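Local coordinates for bifunctional protein PutA (Bdellovibrio bacteriovorus, PDB 5UR2) that probably oxidises proline to glutamate in two steps, a flavin-dependent proline dehydrogenase step followed by NAD-dependent oxidation of glutamate semialdehyde, at residues G525-A530 and S670-W675. Numbering follows the deposited sequence.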
ATOM      1  N   GLY B 525      38.004 -21.322  -1.241  1.00 24.59           N
ATOM      2  CA  GLY B 525      37.805 -20.865   0.126  1.00 24.14           C
ATOM      3  C   GLY B 525      38.091 -21.951   1.142  1.00 29.99           C
ATOM      4  O   GLY B 525      37.800 -23.131   0.917  1.00 23.87           O
ATOM      5  N   LYS B 526      38.665 -21.541   2.264  1.00 26.95           N
ATOM      6  CA  LYS B 526      38.780 -22.370   3.457  1.00 24.85           C
ATOM      7  C   LYS B 526      37.912 -21.714   4.530  1.00 27.76           C
ATOM      8  O   LYS B 526      38.261 -20.646   5.047  1.00 33.70           O
ATOM      9  CB  LYS B 526      40.242 -22.511   3.891  1.00 23.90           C
ATOM     10  CG  LYS B 526      41.085 -23.326   2.913  1.00 27.74           C
ATOM     11  CD  LYS B 526      42.542 -23.459   3.360  1.00 35.88           C
ATOM     12  CE  LYS B 526      43.107 -24.848   3.093  1.00 44.33           C
ATOM     13  NZ  LYS B 526      42.183 -25.942   3.495  1.00 50.86           N
ATOM     14  N   ILE B 527      36.777 -22.339   4.849  1.00 26.07           N
ATOM     15  CA  ILE B 527      35.713 -21.704   5.630  1.00 28.65           C
ATOM     16  C   ILE B 527      35.738 -22.227   7.056  1.00 30.91           C
ATOM     17  O   ILE B 527      35.581 -23.431   7.277  1.00 30.01           O
ATOM     18  CB  ILE B 527      34.325 -21.963   5.021  1.00 28.26           C
ATOM     19  CG1 ILE B 527      34.334 -21.790   3.496  1.00 25.27           C
ATOM     20  CG2 ILE B 527      33.281 -21.119   5.744  1.00 20.29           C
ATOM     21  CD1 ILE B 527      34.779 -20.432   3.022  1.00 25.05           C
ATOM     22  N   GLN B 528      35.883 -21.320   8.026  1.00 33.33           N
ATOM     23  CA  GLN B 528      35.630 -21.659   9.427  1.00 31.72           C
ATOM     24  C   GLN B 528      34.143 -21.966   9.592  1.00 32.90           C
ATOM     25  O   GLN B 528      33.304 -21.080   9.398  1.00 32.81           O
ATOM     26  CB  GLN B 528      36.018 -20.490  10.346  1.00 28.25           C
ATOM     27  CG  GLN B 528      37.500 -20.087  10.344  1.00 30.40           C
ATOM     28  CD  GLN B 528      38.414 -21.147  10.969  1.00 28.32           C
ATOM     29  OE1 GLN B 528      38.067 -21.782  11.975  1.00 28.83           O
ATOM     30  NE2 GLN B 528      39.582 -21.344  10.367  1.00 23.89           N
ATOM     31  N   MET B 529      33.814 -23.203   9.973  1.00 31.30           N
ATOM     32  CA  MET B 529      32.431 -23.652  10.115  1.00 28.39           C
ATOM     33  C   MET B 529      32.050 -23.602  11.589  1.00 34.42           C
ATOM     34  O   MET B 529      32.637 -24.313  12.411  1.00 34.42           O
ATOM     35  CB  MET B 529      32.249 -25.060   9.554  1.00 28.96           C
ATOM     36  CG  MET B 529      32.676 -25.200   8.092  1.00 28.81           C
ATOM     37  SD  MET B 529      31.655 -24.213   6.972  1.00 29.07           S
ATOM     38  CE  MET B 529      30.449 -25.434   6.469  1.00 32.59           C
ATOM     39  N   ALA B 530      31.059 -22.780  11.913  1.00 27.01           N
ATOM     40  CA  ALA B 530      30.798 -22.429  13.297  1.00 27.17           C
ATOM     41  C   ALA B 530      30.225 -23.596  14.097  1.00 27.12           C
ATOM     42  O   ALA B 530      29.549 -24.476  13.564  1.00 31.95           O
ATOM     43  CB  ALA B 530      29.832 -21.250  13.350  1.00 24.12           C
ATOM     44  N   SER B 670      28.967 -20.907  -1.304  1.00 24.90           N
ATOM     45  CA  SER B 670      29.135 -19.518  -1.692  1.00 19.39           C
ATOM     46  C   SER B 670      29.472 -18.622  -0.494  1.00 21.53           C
ATOM     47  O   SER B 670      29.123 -17.436  -0.478  1.00 19.05           O
ATOM     48  CB  SER B 670      27.885 -19.026  -2.431  1.00 23.20           C
ATOM     49  OG  SER B 670      26.714 -19.174  -1.647  1.00 20.35           O
ATOM     50  N   THR B 671      30.220 -19.147   0.480  1.00 20.97           N
ATOM     51  CA  THR B 671      30.541 -18.352   1.662  1.00 20.21           C
ATOM     52  C   THR B 671      31.651 -17.334   1.405  1.00 18.92           C
ATOM     53  O   THR B 671      31.674 -16.280   2.051  1.00 19.53           O
ATOM     54  CB  THR B 671      30.878 -19.281   2.825  1.00 24.59           C
ATOM     55  OG1 THR B 671      29.721 -20.073   3.128  1.00 23.41           O
ATOM     56  CG2 THR B 671      31.294 -18.487   4.063  1.00 25.29           C
ATOM     57  N   VAL B 672      32.556 -17.585   0.460  1.00 22.90           N
ATOM     58  CA  VAL B 672      33.500 -16.527   0.083  1.00 18.08           C
ATOM     59  C   VAL B 672      32.754 -15.305  -0.448  1.00 19.64           C
ATOM     60  O   VAL B 672      33.095 -14.159  -0.121  1.00 24.97           O
ATOM     61  CB  VAL B 672      34.536 -17.045  -0.934  1.00 18.48           C
ATOM     62  CG1 VAL B 672      35.481 -15.939  -1.329  1.00 18.41           C
ATOM     63  CG2 VAL B 672      35.314 -18.193  -0.347  1.00 19.18           C
ATOM     64  N   VAL B 673      31.700 -15.518  -1.242  1.00 23.46           N
ATOM     65  CA  VAL B 673      30.894 -14.380  -1.692  1.00 16.56           C
ATOM     66  C   VAL B 673      30.290 -13.660  -0.495  1.00 21.06           C
ATOM     67  O   VAL B 673      30.344 -12.425  -0.386  1.00 21.42           O
ATOM     68  CB  VAL B 673      29.801 -14.840  -2.676  1.00 22.56           C
ATOM     69  CG1 VAL B 673      28.816 -13.696  -2.986  1.00 20.05           C
ATOM     70  CG2 VAL B 673      30.425 -15.343  -3.966  1.00 24.07           C
ATOM     71  N   ALA B 674      29.704 -14.424   0.423  1.00 17.02           N
ATOM     72  CA  ALA B 674      29.026 -13.819   1.567  1.00 16.22           C
ATOM     73  C   ALA B 674      30.010 -13.140   2.510  1.00 18.26           C
ATOM     74  O   ALA B 674      29.662 -12.158   3.178  1.00 26.06           O
ATOM     75  CB  ALA B 674      28.207 -14.875   2.292  1.00 16.37           C
ATOM     76  N   TRP B 675      31.226 -13.676   2.599  1.00 17.44           N
ATOM     77  CA  TRP B 675      32.288 -13.022   3.352  1.00 18.86           C
ATOM     78  C   TRP B 675      32.547 -11.627   2.804  1.00 22.40           C
ATOM     79  O   TRP B 675      32.641 -10.656   3.567  1.00 21.31           O
ATOM     80  CB  TRP B 675      33.524 -13.919   3.298  1.00 19.51           C
ATOM     81  CG  TRP B 675      34.867 -13.371   3.710  1.00 22.84           C
ATOM     82  CD1 TRP B 675      35.915 -13.086   2.879  1.00 22.22           C
ATOM     83  CD2 TRP B 675      35.339 -13.142   5.045  1.00 26.37           C
ATOM     84  NE1 TRP B 675      37.009 -12.678   3.615  1.00 22.44           N
ATOM     85  CE2 TRP B 675      36.680 -12.702   4.946  1.00 28.23           C
ATOM     86  CE3 TRP B 675      34.758 -13.259   6.316  1.00 28.15           C
ATOM     87  CZ2 TRP B 675      37.443 -12.365   6.069  1.00 32.08           C
ATOM     88  CZ3 TRP B 675      35.521 -12.931   7.432  1.00 29.82           C
ATOM     89  CH2 TRP B 675      36.847 -12.480   7.298  1.00 34.00           C
TER
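Ile527 meets the first turn of helix 671-684 through two separate methyl groups. Its CG2 lies 3.7 Å from Thr671 CG2, a methyl-to-methyl contact, while its CD1 touches both neighbouring helix residues, at 4.1 Å from Thr671 CB and from Val672 CG2. A chi1 of -44° places CG2 of Ile527 anti to the backbone N and CG1 beside it, so that CG2 reaches Thr671 while CD1 reaches Val672 as well. The same Val672 CG2, anti to the carbonyl carbon, also rests 3.7 Å from Gly525 CA. Here the CA atoms of Gly525 and Val672 come within 6.1 Å, against 7.3 Å for Ile527 and Thr671; Gly525 presents its bare CA to the valine methyl, with no side chain between strand backbone and helix.

Thr671 OG1 hydrogen-bonds to Ala667 O, four residues earlier in the chain, and with chi1 at -62° the methyl is directed to Ile527. Two backbone amides of the helix start, Val672 N and Val673 N, are bound by the carboxylate of Glu582, which joins this end to helix 572-583. Strand 523-528 is held between strands 495-501 and 511-516, and Ile527 also packs on Val497.

The short axes of strand and helix approach to 9.4 Å at 74°, consistent with a contact confined to Thr671 and Val672 in the first turn. All four touching residues are buried, and no hydrogen bond spans the segments. Within the aldehyde dehydrogenase region, the four-stranded sheet therefore meets this helix through apolar packing, while Thr671 OG1 and the strand backbone make their hydrogen bonds to partners outside the contact.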